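Local coordinates for invasion-associated protein B (Bartonella henselae, PDB 3DTD), which is of unknown molecular function but is probably involved in the invasion of host cells by the bacterium, at residues C[105-109]-C[110-114]; C[27-31]-C[32-36]; C[137-140]-C[141-145]. All coordinates share one frame; numbering follows the deposited sequence.

Three reversals of the chain show how a beta-hairpin can be closed in different ways: by a disulfide over a type I turn in interaction 1, by a regular ladder over a type II' turn in interaction 2, and by two backbone bonds, with proline packing, round a type II turn in interaction 3. The hairpins of residues 27-36 and 105-114 belong to the same antiparallel sheet and supply its two outermost strands within the chain; their centres are about 22 Å apart. Residues 137-145 extend from the smaller sheet, their centre about 18 Å from that of interaction 1 and about 34 Å from that of interaction 2. Interactions 1 and 3 both touch the second subunit, interaction 2 the third and fourth.

Interaction 1 (C[105-109]-C[110-114]); sequences TCVPA and GCIVP
Cys106 and Cys111 face each other as a non-hydrogen-bonded antiparallel pair and are joined covalently, SG to SG at 2.0 Å. Both sulfurs stand anti to their own carbonyl carbon (chi1 -50° and -67°), which turns them toward each other over one face of the hairpin, and the S-S torsion of 99° lies near the relaxed right angle. The CA atoms of Cys106 and Cys111 are drawn to 3.9 Å.

Backbone hydrogen bonds flank this bridge. Val107 N gives a nearly straight bond to Gly110 O at 2.8 Å, while Gly110 N returns one to Val107 O at 2.9 Å from above the carbonyl plane, closing a type I turn through Pro108 and Ala109. Beyond the disulfide, Ile112 N reaches Thr105 O at 2.7 Å.

Apolar contact occupies the other face, where Val107 CG2 meets Ile112 CD1 at 3.9 Å, the two side chains crossing at a slant. Thr105 OG1 bonds instead to Ile82 O of the second subunit, which also takes backbone bonds from Cys106 and packs its own Cys106 on this one.

With a covalent link across the strand pair, one pair back from the two-residue turn, the hairpin that ends the sheet within this chain stays closed independently of its hydrogen bonds.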
ATOM      1  N   THR C 105      10.001 -23.373 -28.310  1.00 37.53           N
ATOM      2  CA  THR C 105       9.625 -21.985 -28.077  1.00 39.26           C
ATOM      3  C   THR C 105       9.927 -21.600 -26.635  1.00 39.13           C
ATOM      4  O   THR C 105      10.246 -22.459 -25.810  1.00 39.20           O
ATOM      5  CB  THR C 105       8.122 -21.734 -28.380  1.00 41.54           C
ATOM      6  OG1 THR C 105       7.847 -20.334 -28.307  1.00 50.19           O
ATOM      7  CG2 THR C 105       7.203 -22.491 -27.416  1.00 40.22           C
ATOM      8  N   CYS C 106       9.845 -20.309 -26.335  1.00 39.31           N
ATOM      9  CA  CYS C 106       9.934 -19.850 -24.958  1.00 40.27           C
ATOM     10  C   CYS C 106       8.750 -18.963 -24.624  1.00 39.86           C
ATOM     11  O   CYS C 106       8.247 -18.232 -25.474  1.00 41.47           O
ATOM     12  CB  CYS C 106      11.255 -19.132 -24.676  1.00 40.36           C
ATOM     13  SG  CYS C 106      12.769 -20.028 -25.206  1.00 47.36           S
ATOM     14  N   VAL C 107       8.302 -19.073 -23.379  1.00 40.98           N
ATOM     15  CA  VAL C 107       7.147 -18.355 -22.852  1.00 38.15           C
ATOM     16  C   VAL C 107       7.641 -17.651 -21.572  1.00 39.45           C
ATOM     17  O   VAL C 107       8.794 -17.862 -21.187  1.00 39.26           O
ATOM     18  CB  VAL C 107       5.958 -19.336 -22.583  1.00 39.72           C
ATOM     19  CG1 VAL C 107       5.314 -19.781 -23.894  1.00 36.75           C
ATOM     20  CG2 VAL C 107       6.395 -20.545 -21.753  1.00 36.51           C
ATOM     21  N   PRO C 108       6.814 -16.786 -20.932  1.00 40.18           N
ATOM     22  CA  PRO C 108       7.244 -16.193 -19.648  1.00 40.37           C
ATOM     23  C   PRO C 108       7.758 -17.166 -18.571  1.00 41.09           C
ATOM     24  O   PRO C 108       8.638 -16.793 -17.791  1.00 42.22           O
ATOM     25  CB  PRO C 108       5.983 -15.474 -19.163  1.00 38.63           C
ATOM     26  CG  PRO C 108       5.299 -15.080 -20.421  1.00 39.29           C
ATOM     27  CD  PRO C 108       5.503 -16.241 -21.348  1.00 40.52           C
ATOM     28  N   ALA C 109       7.230 -18.392 -18.545  1.00 41.56           N
ATOM     29  CA  ALA C 109       7.664 -19.429 -17.596  1.00 41.88           C
ATOM     30  C   ALA C 109       9.044 -20.026 -17.900  1.00 41.97           C
ATOM     31  O   ALA C 109       9.667 -20.640 -17.030  1.00 44.81           O
ATOM     32  CB  ALA C 109       6.613 -20.539 -17.508  1.00 39.61           C
ATOM     33  N   GLY C 110       9.513 -19.847 -19.132  1.00 40.22           N
ATOM     34  CA  GLY C 110      10.826 -20.341 -19.554  1.00 35.10           C
ATOM     35  C   GLY C 110      10.766 -20.954 -20.940  1.00 38.25           C
ATOM     36  O   GLY C 110       9.781 -20.780 -21.663  1.00 37.59           O
ATOM     37  N   CYS C 111      11.817 -21.685 -21.306  1.00 37.08           N
ATOM     38  CA  CYS C 111      11.918 -22.287 -22.634  1.00 37.28           C
ATOM     39  C   CYS C 111      11.430 -23.735 -22.678  1.00 37.37           C
ATOM     40  O   CYS C 111      11.833 -24.562 -21.863  1.00 39.07           O
ATOM     41  CB  CYS C 111      13.344 -22.159 -23.164  1.00 36.62           C
ATOM     42  SG  CYS C 111      13.784 -20.445 -23.480  1.00 42.88           S
ATOM     43  N   ILE C 112      10.564 -24.024 -23.643  1.00 37.61           N
ATOM     44  CA  ILE C 112       9.855 -25.296 -23.708  1.00 38.67           C
ATOM     45  C   ILE C 112      10.553 -26.297 -24.631  1.00 39.37           C
ATOM     46  O   ILE C 112      10.802 -26.011 -25.806  1.00 38.31           O
ATOM     47  CB  ILE C 112       8.368 -25.099 -24.133  1.00 40.10           C
ATOM     48  CG1 ILE C 112       7.683 -24.006 -23.291  1.00 39.98           C
ATOM     49  CG2 ILE C 112       7.592 -26.415 -24.083  1.00 35.83           C
ATOM     50  CD1 ILE C 112       7.630 -24.260 -21.775  1.00 47.00           C
ATOM     51  N   VAL C 113      10.870 -27.463 -24.069  1.00 38.56           N
ATOM     52  CA  VAL C 113      11.527 -28.559 -24.775  1.00 37.85           C
ATOM     53  C   VAL C 113      10.566 -29.756 -24.836  1.00 38.60           C
ATOM     54  O   VAL C 113      10.298 -30.382 -23.812  1.00 37.80           O
ATOM     55  CB  VAL C 113      12.837 -28.985 -24.055  1.00 37.33           C
ATOM     56  CG1 VAL C 113      13.553 -30.079 -24.830  1.00 34.58           C
ATOM     57  CG2 VAL C 113      13.765 -27.800 -23.846  1.00 34.35           C
ATOM     58  N   PRO C 114      10.024 -30.062 -26.030  1.00 41.31           N
ATOM     59  CA  PRO C 114       9.168 -31.242 -26.184  1.00 42.44           C
ATOM     60  C   PRO C 114       9.966 -32.535 -26.055  1.00 43.55           C
ATOM     61  O   PRO C 114      11.085 -32.630 -26.561  1.00 45.44           O
ATOM     62  CB  PRO C 114       8.624 -31.111 -27.615  1.00 40.12           C
ATOM     63  CG  PRO C 114       8.948 -29.738 -28.051  1.00 41.54           C
ATOM     64  CD  PRO C 114      10.165 -29.327 -27.297  1.00 40.42           C
TER

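Interaction 2 (C[27-31]-C[32-36]); sequences ETYGL and WSINC
A tight antiparallel hairpin forms the edge of the larger sheet within this chain, with strand 27-29 folding back on strand 32-39 through a type II' turn from Tyr29 to Trp32. Glu27 and Ile34 exchange backbone bonds, Glu27 N to Ile34 O and Ile34 N to Glu27 O, both 2.9 Å. Nearer the turn, Tyr29 N meets Trp32 O at 2.8 Å, and Trp32 N bonds back to Tyr29 O. Between these pairs, Thr28 and Ser33 are a non-hydrogen-bonded pair.

Glu27, Tyr29 and Ile34 share a face. The CD1 methyl of Ile34 lies 3.8 Å from Tyr29 CE2 and equally near CD2, reaching the ring obliquely. Tyr29 OH donates to Glu27 OE2 at 2.8 Å, nearly along the C-O axis of that oxygen, which also forms a salt bridge with Arg161 of helix 155-168. Two partners thus hold OE2, and the salt bridge would probably favour the charged form.

Trp32 CB lies 3.5 Å from Tyr29 O; the indole NE1 bonds to Gln151 O, and the ring meets Phe155 edge-to-face. A water links Leu31 O to Ser33 OG.

Gly30, at the first corner of the turn with phi 65° and psi -115°, belongs to the classic two-residue beta-hairpin, whose type II' turn suits the right-handed twist of the paired strands.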
ATOM      1  N   GLU C  27      -2.355 -35.553  -6.441  1.00 39.30           N
ATOM      2  CA  GLU C  27      -1.788 -36.778  -5.870  1.00 39.01           C
ATOM      3  C   GLU C  27      -0.274 -36.669  -5.818  1.00 36.98           C
ATOM      4  O   GLU C  27       0.333 -36.078  -6.700  1.00 37.72           O
ATOM      5  CB  GLU C  27      -2.178 -38.000  -6.696  1.00 39.05           C
ATOM      6  CG  GLU C  27      -3.670 -38.204  -6.828  1.00 42.82           C
ATOM      7  CD  GLU C  27      -4.040 -39.515  -7.487  1.00 52.31           C
ATOM      8  OE1 GLU C  27      -5.044 -39.542  -8.230  1.00 59.49           O
ATOM      9  OE2 GLU C  27      -3.333 -40.519  -7.260  1.00 58.89           O
ATOM     10  N   THR C  28       0.330 -37.250  -4.785  1.00 40.28           N
ATOM     11  CA  THR C  28       1.769 -37.157  -4.571  1.00 39.85           C
ATOM     12  C   THR C  28       2.389 -38.547  -4.502  1.00 40.50           C
ATOM     13  O   THR C  28       1.959 -39.393  -3.710  1.00 42.66           O
ATOM     14  CB  THR C  28       2.095 -36.371  -3.282  1.00 42.37           C
ATOM     15  OG1 THR C  28       1.358 -35.137  -3.272  1.00 46.85           O
ATOM     16  CG2 THR C  28       3.593 -36.070  -3.187  1.00 44.51           C
ATOM     17  N   TYR C  29       3.387 -38.775  -5.353  1.00 38.49           N
ATOM     18  CA  TYR C  29       4.138 -40.022  -5.368  1.00 35.59           C
ATOM     19  C   TYR C  29       5.616 -39.694  -5.342  1.00 35.89           C
ATOM     20  O   TYR C  29       6.207 -39.371  -6.374  1.00 39.14           O
ATOM     21  CB  TYR C  29       3.776 -40.867  -6.593  1.00 38.46           C
ATOM     22  CG  TYR C  29       2.342 -41.330  -6.575  1.00 40.34           C
ATOM     23  CD1 TYR C  29       1.973 -42.480  -5.881  1.00 37.32           C
ATOM     24  CD2 TYR C  29       1.348 -40.605  -7.231  1.00 37.19           C
ATOM     25  CE1 TYR C  29       0.654 -42.901  -5.846  1.00 40.51           C
ATOM     26  CE2 TYR C  29       0.021 -41.016  -7.198  1.00 38.02           C
ATOM     27  CZ  TYR C  29      -0.318 -42.164  -6.505  1.00 40.26           C
ATOM     28  OH  TYR C  29      -1.624 -42.582  -6.470  1.00 49.69           O
ATOM     29  N   GLY C  30       6.192 -39.760  -4.144  1.00 35.05           N
ATOM     30  CA  GLY C  30       7.569 -39.364  -3.915  1.00 34.46           C
ATOM     31  C   GLY C  30       7.714 -37.880  -4.161  1.00 36.65           C
ATOM     32  O   GLY C  30       7.113 -37.065  -3.461  1.00 38.74           O
ATOM     33  N   LEU C  31       8.494 -37.540  -5.180  1.00 34.91           N
ATOM     34  CA  LEU C  31       8.711 -36.151  -5.564  1.00 32.62           C
ATOM     35  C   LEU C  31       7.814 -35.743  -6.735  1.00 32.59           C
ATOM     36  O   LEU C  31       7.806 -34.586  -7.147  1.00 34.77           O
ATOM     37  CB  LEU C  31      10.186 -35.910  -5.894  1.00 30.30           C
ATOM     38  CG  LEU C  31      11.206 -36.036  -4.756  1.00 31.89           C
ATOM     39  CD1 LEU C  31      12.616 -35.923  -5.291  1.00 24.81           C
ATOM     40  CD2 LEU C  31      10.976 -34.999  -3.663  1.00 28.33           C
ATOM     41  N   TRP C  32       7.039 -36.692  -7.248  1.00 34.26           N
ATOM     42  CA  TRP C  32       6.199 -36.450  -8.418  1.00 34.16           C
ATOM     43  C   TRP C  32       4.741 -36.203  -8.059  1.00 35.27           C
ATOM     44  O   TRP C  32       4.224 -36.772  -7.097  1.00 33.73           O
ATOM     45  CB  TRP C  32       6.346 -37.593  -9.426  1.00 31.59           C
ATOM     46  CG  TRP C  32       7.610 -37.485 -10.201  1.00 30.31           C
ATOM     47  CD1 TRP C  32       8.863 -37.817  -9.776  1.00 26.72           C
ATOM     48  CD2 TRP C  32       7.757 -36.975 -11.534  1.00 29.99           C
ATOM     49  NE1 TRP C  32       9.783 -37.552 -10.762  1.00 29.99           N
ATOM     50  CE2 TRP C  32       9.131 -37.036 -11.854  1.00 30.83           C
ATOM     51  CE3 TRP C  32       6.860 -36.472 -12.490  1.00 28.86           C
ATOM     52  CZ2 TRP C  32       9.632 -36.620 -13.092  1.00 32.14           C
ATOM     53  CZ3 TRP C  32       7.357 -36.060 -13.720  1.00 30.04           C
ATOM     54  CH2 TRP C  32       8.732 -36.137 -14.009  1.00 32.64           C
ATOM     55  N   SER C  33       4.100 -35.329  -8.833  1.00 35.32           N
ATOM     56  CA  SER C  33       2.699 -34.963  -8.624  1.00 33.97           C
ATOM     57  C   SER C  33       1.815 -35.374  -9.801  1.00 34.89           C
ATOM     58  O   SER C  33       2.277 -35.442 -10.938  1.00 31.89           O
ATOM     59  CB  SER C  33       2.562 -33.458  -8.380  1.00 35.00           C
ATOM     60  OG  SER C  33       3.304 -33.044  -7.246  1.00 40.13           O
ATOM     61  N   ILE C  34       0.543 -35.649  -9.512  1.00 37.30           N
ATOM     62  CA  ILE C  34      -0.446 -35.981 -10.536  1.00 37.86           C
ATOM     63  C   ILE C  34      -1.699 -35.109 -10.406  1.00 38.20           C
ATOM     64  O   ILE C  34      -2.298 -35.011  -9.330  1.00 37.73           O
ATOM     65  CB  ILE C  34      -0.830 -37.494 -10.526  1.00 39.31           C
ATOM     66  CG1 ILE C  34       0.352 -38.343 -10.992  1.00 39.00           C
ATOM     67  CG2 ILE C  34      -2.042 -37.778 -11.431  1.00 35.83           C
ATOM     68  CD1 ILE C  34       0.167 -39.808 -10.775  1.00 40.74           C
ATOM     69  N   ASN C  35      -2.069 -34.470 -11.514  1.00 40.62           N
ATOM     70  CA  ASN C  35      -3.308 -33.714 -11.611  1.00 42.02           C
ATOM     71  C   ASN C  35      -4.105 -34.149 -12.830  1.00 44.93           C
ATOM     72  O   ASN C  35      -3.539 -34.413 -13.888  1.00 47.27           O
ATOM     73  CB  ASN C  35      -3.022 -32.213 -11.663  1.00 40.02           C
ATOM     74  CG  ASN C  35      -2.609 -31.651 -10.317  1.00 40.83           C
ATOM     75  OD1 ASN C  35      -1.424 -31.470 -10.043  1.00 42.20           O
ATOM     76  ND2 ASN C  35      -3.592 -31.376  -9.464  1.00 36.97           N
ATOM     77  N   CYS C  36      -5.418 -34.245 -12.668  1.00 51.81           N
ATOM     78  CA  CYS C  36      -6.300 -34.596 -13.771  1.00 58.08           C
ATOM     79  C   CYS C  36      -7.235 -33.448 -14.115  1.00 62.37           C
ATOM     80  O   CYS C  36      -7.696 -32.726 -13.238  1.00 64.73           O
ATOM     81  CB  CYS C  36      -7.102 -35.858 -13.451  1.00 57.08           C
ATOM     82  SG  CYS C  36      -6.090 -37.321 -13.104  1.00 60.66           S
TER
HETATM   83  O   HOH W   1       5.937 -32.574  -7.380  1.00 25.97           O

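Interaction 3 (C[137-140]-C[141-145]); sequences IAAP and GEPPL
Ile137 and Pro143 make the inner contact of this loop. Ile137 N donates to Pro143 O at 2.8 Å, almost in line with the carbonyl, and the Ile137 side chain leans over the same oxygen, with CB and CG1 both close to it. Pro143 CD is the shared point of apolar contact, met by Ile137 CB at 4.0 Å and by Ala139 CB at 3.9 Å.

Further along, Ile137 CG1 meets Leu145 CB at 3.9 Å, the side chains slanting past each other. Leu145 CG is anti to the backbone N (chi1 -171°), leaving CB as the atom that touches the isoleucine.

The turn sets these groups in place. Glu142 N bonds to Ala139 O at 2.9 Å from above the carbonyl plane, closing a type II turn whose corners are Pro140 and Gly141; the phi of 100° at Gly141 is readily adopted by a glycine. Ala138 centres an inverse gamma turn, closed by a weak bond from Ala139 N to Ile137 O. Glu142 CA approaches Ile137 O as a CA-H...O contact of 3.5 Å.

The loop connects strand 130-136 to strand 144-151 at the edge of the smaller sheet within this chain, where Leu145 pairs with Met135, Ala138 bonds to Gly81 through the backbone, and Thr105 of the second subunit packs on Ala138.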
ATOM      1  N   ILE C 137      24.698 -22.383 -23.159  1.00 44.98           N
ATOM      2  CA  ILE C 137      24.306 -21.014 -22.826  1.00 46.74           C
ATOM      3  C   ILE C 137      24.602 -20.080 -24.003  1.00 47.88           C
ATOM      4  O   ILE C 137      25.685 -20.140 -24.590  1.00 46.29           O
ATOM      5  CB  ILE C 137      25.032 -20.519 -21.542  1.00 47.58           C
ATOM      6  CG1 ILE C 137      24.801 -21.500 -20.384  1.00 45.71           C
ATOM      7  CG2 ILE C 137      24.570 -19.114 -21.145  1.00 47.00           C
ATOM      8  CD1 ILE C 137      25.654 -21.238 -19.154  1.00 46.42           C
ATOM      9  N   ALA C 138      23.629 -19.243 -24.358  1.00 49.70           N
ATOM     10  CA  ALA C 138      23.826 -18.204 -25.371  1.00 52.06           C
ATOM     11  C   ALA C 138      24.563 -17.022 -24.752  1.00 55.33           C
ATOM     12  O   ALA C 138      23.957 -16.053 -24.289  1.00 59.19           O
ATOM     13  CB  ALA C 138      22.510 -17.768 -25.970  1.00 43.66           C
ATOM     14  N   ALA C 139      25.885 -17.138 -24.741  1.00 57.94           N
ATOM     15  CA  ALA C 139      26.777 -16.174 -24.122  1.00 61.28           C
ATOM     16  C   ALA C 139      28.080 -16.211 -24.919  1.00 65.96           C
ATOM     17  O   ALA C 139      28.304 -17.177 -25.660  1.00 65.64           O
ATOM     18  CB  ALA C 139      27.017 -16.559 -22.664  1.00 59.09           C
ATOM     19  N   PRO C 140      28.919 -15.149 -24.823  1.00 70.44           N
ATOM     20  CA  PRO C 140      30.245 -15.193 -25.451  1.00 69.81           C
ATOM     21  C   PRO C 140      31.071 -16.398 -24.999  1.00 67.10           C
ATOM     22  O   PRO C 140      31.284 -16.597 -23.800  1.00 65.49           O
ATOM     23  CB  PRO C 140      30.895 -13.888 -24.982  1.00 72.19           C
ATOM     24  CG  PRO C 140      29.758 -12.974 -24.752  1.00 73.47           C
ATOM     25  CD  PRO C 140      28.676 -13.840 -24.183  1.00 71.36           C
ATOM     26  N   GLY C 141      31.504 -17.204 -25.964  1.00 64.76           N
ATOM     27  CA  GLY C 141      32.243 -18.434 -25.682  1.00 65.76           C
ATOM     28  C   GLY C 141      31.377 -19.680 -25.761  1.00 66.04           C
ATOM     29  O   GLY C 141      31.896 -20.789 -25.911  1.00 65.80           O
ATOM     30  N   GLU C 142      30.060 -19.475 -25.672  1.00 64.54           N
ATOM     31  CA  GLU C 142      29.035 -20.536 -25.635  1.00 60.17           C
ATOM     32  C   GLU C 142      29.293 -21.645 -24.595  1.00 56.43           C
ATOM     33  O   GLU C 142      29.530 -22.803 -24.961  1.00 54.41           O
ATOM     34  CB  GLU C 142      28.791 -21.123 -27.035  1.00 57.65           C
ATOM     35  CG  GLU C 142      28.178 -20.138 -28.022  1.00 61.39           C
ATOM     36  CD  GLU C 142      28.082 -20.688 -29.435  1.00 66.08           C
ATOM     37  OE1 GLU C 142      28.253 -21.914 -29.622  1.00 66.26           O
ATOM     38  OE2 GLU C 142      27.817 -19.890 -30.362  1.00 72.64           O
ATOM     39  N   PRO C 143      29.231 -21.295 -23.292  1.00 52.45           N
ATOM     40  CA  PRO C 143      29.565 -22.255 -22.239  1.00 53.20           C
ATOM     41  C   PRO C 143      28.475 -23.315 -22.050  1.00 56.28           C
ATOM     42  O   PRO C 143      27.300 -23.036 -22.292  1.00 52.19           O
ATOM     43  CB  PRO C 143      29.678 -21.377 -20.976  1.00 52.63           C
ATOM     44  CG  PRO C 143      29.573 -19.955 -21.443  1.00 52.91           C
ATOM     45  CD  PRO C 143      28.815 -20.001 -22.722  1.00 51.81           C
ATOM     46  N   PRO C 144      28.861 -24.537 -21.636  1.00 60.00           N
ATOM     47  CA  PRO C 144      27.843 -25.552 -21.368  1.00 58.65           C
ATOM     48  C   PRO C 144      27.143 -25.343 -20.023  1.00 56.92           C
ATOM     49  O   PRO C 144      27.725 -24.774 -19.096  1.00 56.50           O
ATOM     50  CB  PRO C 144      28.645 -26.855 -21.357  1.00 60.17           C
ATOM     51  CG  PRO C 144      30.010 -26.454 -20.919  1.00 61.13           C
ATOM     52  CD  PRO C 144      30.228 -25.050 -21.416  1.00 60.52           C
ATOM     53  N   LEU C 145      25.889 -25.783 -19.944  1.00 54.51           N
ATOM     54  CA  LEU C 145      25.161 -25.852 -18.683  1.00 53.27           C
ATOM     55  C   LEU C 145      24.811 -27.319 -18.456  1.00 54.44           C
ATOM     56  O   LEU C 145      23.969 -27.883 -19.161  1.00 51.05           O
ATOM     57  CB  LEU C 145      23.905 -24.968 -18.719  1.00 51.62           C
ATOM     58  CG  LEU C 145      23.117 -24.744 -17.416  1.00 53.15           C
ATOM     59  CD1 LEU C 145      23.942 -24.007 -16.367  1.00 52.22           C
ATOM     60  CD2 LEU C 145      21.825 -23.990 -17.683  1.00 50.15           C
TER